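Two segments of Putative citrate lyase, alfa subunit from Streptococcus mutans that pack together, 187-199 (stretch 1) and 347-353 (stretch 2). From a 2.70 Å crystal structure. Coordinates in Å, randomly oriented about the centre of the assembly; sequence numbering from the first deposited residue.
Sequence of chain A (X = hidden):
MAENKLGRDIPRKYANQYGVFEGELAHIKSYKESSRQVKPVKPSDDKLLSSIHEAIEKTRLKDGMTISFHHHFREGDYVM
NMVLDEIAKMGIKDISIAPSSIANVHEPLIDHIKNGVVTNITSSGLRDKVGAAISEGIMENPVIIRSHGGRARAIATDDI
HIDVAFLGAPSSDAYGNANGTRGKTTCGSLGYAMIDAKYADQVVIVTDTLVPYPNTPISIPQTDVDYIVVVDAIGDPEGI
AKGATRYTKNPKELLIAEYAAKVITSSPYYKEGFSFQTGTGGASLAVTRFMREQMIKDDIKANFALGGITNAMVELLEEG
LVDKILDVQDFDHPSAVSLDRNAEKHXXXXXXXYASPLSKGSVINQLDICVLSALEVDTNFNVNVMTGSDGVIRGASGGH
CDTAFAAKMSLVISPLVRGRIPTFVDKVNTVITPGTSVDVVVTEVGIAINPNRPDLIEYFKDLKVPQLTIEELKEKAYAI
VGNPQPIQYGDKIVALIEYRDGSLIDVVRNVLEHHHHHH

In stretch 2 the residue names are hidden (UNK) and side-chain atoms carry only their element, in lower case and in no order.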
# COMPACT_ATOMS: atom_id res chain seq x y z
N CYS A 187 -14.41 0.69 13.34
CA CYS A 187 -15.24 1.30 12.31
C CYS A 187 -15.11 0.51 11.01
O CYS A 187 -15.69 0.85 9.98
CB CYS A 187 -14.81 2.74 12.05
SG CYS A 187 -13.10 2.85 11.53
N GLY A 188 -14.31 -0.55 11.07
CA GLY A 188 -14.10 -1.38 9.90
C GLY A 188 -13.07 -0.82 8.93
O GLY A 188 -11.93 -0.56 9.31
N SER A 189 -13.47 -0.65 7.68
CA SER A 189 -12.57 -0.13 6.67
C SER A 189 -12.04 1.26 7.01
O SER A 189 -12.63 2.00 7.80
CB SER A 189 -13.27 -0.08 5.32
OG SER A 189 -12.44 0.55 4.37
N LEU A 190 -10.90 1.60 6.40
CA LEU A 190 -10.25 2.89 6.59
C LEU A 190 -9.84 3.46 5.24
O LEU A 190 -8.84 4.16 5.13
CB LEU A 190 -9.02 2.73 7.46
CG LEU A 190 -9.30 2.55 8.94
CD1 LEU A 190 -7.98 2.37 9.68
CD2 LEU A 190 -10.06 3.76 9.48
N GLY A 191 -10.64 3.16 4.21
CA GLY A 191 -10.36 3.61 2.86
C GLY A 191 -10.14 5.09 2.64
O GLY A 191 -9.33 5.47 1.79
N TYR A 192 -10.85 5.95 3.36
CA TYR A 192 -10.64 7.37 3.14
C TYR A 192 -9.35 7.79 3.84
O TYR A 192 -8.59 8.59 3.30
CB TYR A 192 -11.84 8.19 3.62
CG TYR A 192 -13.15 7.83 2.94
CD1 TYR A 192 -13.24 7.80 1.54
CD2 TYR A 192 -14.27 7.44 3.68
CE1 TYR A 192 -14.42 7.38 0.90
CE2 TYR A 192 -15.45 7.02 3.06
CZ TYR A 192 -15.52 6.98 1.68
OH TYR A 192 -16.66 6.52 1.05
N ALA A 193 -9.07 7.25 5.03
CA ALA A 193 -7.85 7.63 5.74
C ALA A 193 -6.58 7.07 5.10
O ALA A 193 -5.52 7.69 5.17
CB ALA A 193 -7.93 7.18 7.18
N MSE A 194 -6.69 5.91 4.47
CA MSE A 194 -5.52 5.28 3.85
C MSE A 194 -4.84 6.14 2.80
O MSE A 194 -3.63 6.06 2.63
CB MSE A 194 -5.90 3.93 3.23
CG MSE A 194 -6.00 2.81 4.25
SE MSE A 194 -6.98 1.26 3.60
CE MSE A 194 -5.50 0.10 3.13
N ILE A 195 -5.62 6.96 2.10
CA ILE A 195 -5.02 7.80 1.09
C ILE A 195 -4.30 8.97 1.76
O ILE A 195 -3.25 9.38 1.31
CB ILE A 195 -6.07 8.30 0.12
CG1 ILE A 195 -5.44 9.26 -0.87
CG2 ILE A 195 -7.20 8.97 0.86
CD1 ILE A 195 -6.40 9.71 -1.93
N ASP A 196 -4.86 9.48 2.85
CA ASP A 196 -4.23 10.56 3.57
C ASP A 196 -2.86 10.16 4.03
O ASP A 196 -1.89 10.86 3.78
CB ASP A 196 -5.05 10.94 4.79
CG ASP A 196 -6.30 11.71 4.45
OD1 ASP A 196 -7.04 11.25 3.55
OD2 ASP A 196 -6.53 12.76 5.07
N ALA A 197 -2.76 9.04 4.71
CA ALA A 197 -1.48 8.60 5.24
C ALA A 197 -0.47 8.28 4.17
O ALA A 197 0.72 8.17 4.44
CB ALA A 197 -1.68 7.38 6.13
N LYS A 198 -0.95 8.14 2.95
CA LYS A 198 -0.08 7.82 1.83
C LYS A 198 0.51 9.05 1.15
O LYS A 198 1.63 9.02 0.66
CB LYS A 198 -0.87 6.97 0.85
CG LYS A 198 -0.14 6.51 -0.38
CD LYS A 198 -1.01 5.50 -1.15
CE LYS A 198 -1.39 4.29 -0.25
NZ LYS A 198 -2.28 3.26 -0.89
N TYR A 199 -0.24 10.15 1.14
CA TYR A 199 0.25 11.36 0.49
C TYR A 199 0.59 12.53 1.40
O TYR A 199 1.25 13.47 0.97
CB TYR A 199 -0.78 11.80 -0.54
CG TYR A 199 -0.88 10.86 -1.69
CD1 TYR A 199 0.08 10.84 -2.70
CD2 TYR A 199 -1.94 9.96 -1.77
CE1 TYR A 199 -0.01 9.94 -3.77
CE2 TYR A 199 -2.05 9.06 -2.82
CZ TYR A 199 -1.09 9.05 -3.82
OH TYR A 199 -1.19 8.15 -4.86
N UNK A 347 -12.69 -7.53 1.19
CA UNK A 347 -11.44 -6.77 1.16
C UNK A 347 -11.54 -5.26 1.31
O UNK A 347 -12.43 -4.61 0.76
c UNK A 347 -6.88 -6.63 -0.22
c UNK A 347 -8.25 -6.40 -0.39
c UNK A 347 -6.46 -7.81 0.40
c UNK A 347 -9.21 -7.33 0.06
c UNK A 347 -8.76 -8.50 0.67
o UNK A 347 -5.11 -8.06 0.56
c UNK A 347 -7.40 -8.74 0.84
c UNK A 347 -10.68 -7.08 -0.13
N UNK A 348 -10.58 -4.69 2.03
CA UNK A 348 -10.52 -3.26 2.27
C UNK A 348 -9.77 -2.54 1.14
O UNK A 348 -8.72 -3.01 0.69
o UNK A 348 -9.23 -0.68 6.17
c UNK A 348 -9.84 -3.02 3.61
c UNK A 348 -9.58 -1.57 3.98
c UNK A 348 -8.78 -1.43 5.27
o UNK A 348 -7.72 -2.08 5.38
N UNK A 349 -10.30 -1.41 0.69
CA UNK A 349 -9.66 -0.65 -0.38
C UNK A 349 -9.66 0.84 -0.08
O UNK A 349 -10.62 1.37 0.51
c UNK A 349 -10.37 -2.34 -2.11
c UNK A 349 -12.58 -0.23 -2.94
c UNK A 349 -11.82 -0.32 -1.62
c UNK A 349 -10.39 -0.86 -1.73
N UNK A 350 -8.59 1.52 -0.47
CA UNK A 350 -8.46 2.96 -0.28
C UNK A 350 -9.36 3.68 -1.27
O UNK A 350 -9.67 3.15 -2.34
c UNK A 350 -7.01 3.40 -0.49
c UNK A 350 -6.54 3.21 -1.93
o UNK A 350 -6.90 4.02 -2.81
o UNK A 350 -5.80 2.24 -2.19
N UNK A 351 -9.77 4.89 -0.92
CA UNK A 351 -10.64 5.69 -1.79
C UNK A 351 -10.09 5.90 -3.20
O UNK A 351 -10.87 6.08 -4.14
c UNK A 351 -10.92 7.04 -1.15
N UNK A 352 -8.77 5.89 -3.36
CA UNK A 352 -8.21 6.09 -4.68
C UNK A 352 -8.51 4.90 -5.57
O UNK A 352 -9.01 5.04 -6.68
c UNK A 352 -6.14 6.75 -5.99
c UNK A 352 -6.70 6.32 -4.64
o UNK A 352 -6.45 7.84 -6.50
n UNK A 352 -5.32 5.89 -6.59
N UNK A 353 -8.20 3.70 -5.08
CA UNK A 353 -8.47 2.51 -5.86
C UNK A 353 -9.97 2.42 -6.11
O UNK A 353 -10.43 1.82 -7.09
se UNK A 353 -7.49 -1.49 -4.96
c UNK A 353 -8.72 -2.83 -5.57
c UNK A 353 -8.15 0.01 -5.94
c UNK A 353 -8.03 1.27 -5.10

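Position 347 has a side chain of one carbon leading to a six-carbon ring that bears one oxygen. It lies in a strand and makes no contact with stretch 1. A ring hydroxyl of this kind belongs to tyrosine, so this is Y347.

Position 348 has three side-chain carbons in a row, the third carrying two oxygens. The chain is extended and its CA-to-CB bond points toward stretch 1. One terminal oxygen lies 2.8 Å from L190 N, and the carbon that bears it lies 3.6 Å from M194 SE. A carboxylate on the third carbon identifies glutamate, E348. Its OE1 accepts a hydrogen bond from L190 N at 2.8 Å. OE2 is hydrogen-bonded elsewhere in the structure.

Position 349 has four carbons, forked at the first, with one arm two carbons long. Its CA-to-CB bond points away from stretch 1, and the backbone makes the contact: the carbonyl O of position 349 lies 3.3 Å from G191 CA. The forked chain is that of isoleucine, I349. A CB on G191 would clash with I349 O, so the close approach relies on glycine.

Position 350 has two carbons, the second carrying two oxygens. Its CB lies 3.9 Å from M194 CB. A carboxylate on the second carbon means aspartate, D350. It occupies the N-cap of the helix that follows, and its OD1 accepts from the backbone N of position 353 at 2.6 Å. A long salt bridge joins D350 OD2 to K198 NZ at 3.9 Å.

Position 351 has a single side-chain carbon. This CB points toward stretch 1 and lies 3.6 Å from Y192 CD1, meeting the ring obliquely. One carbon alone means alanine, A351. A351 N donates to G191 O at 2.8 Å.

Position 352 has two carbons, the second carrying one oxygen and one nitrogen. Its CB is 4.4 Å from I195 CD1, a loose contact. This amide is asparagine, N352.

Position 353 has an unbranched chain of two carbons, a selenium and a last carbon. The side chain is out of reach of stretch 1. This is selenomethionine, M353.

The contact brings residues 188-192, M194, I195 and K198 of stretch 1 against the end of a strand, a short loop and the start of a helix in stretch 2. The nearest CA atoms are those of G191 and D350, 3.7 Å apart. Two hydrogen bonds link the stretches, one from L190 N to E348 OE1 and one from A351 N to G191 O. M194 packs against E348 and D350, while the ring of Y192 touches A351 CB obliquely. The contact buries 482 Å², both sides summed.

Stretch 2 347-353: YEIDANM
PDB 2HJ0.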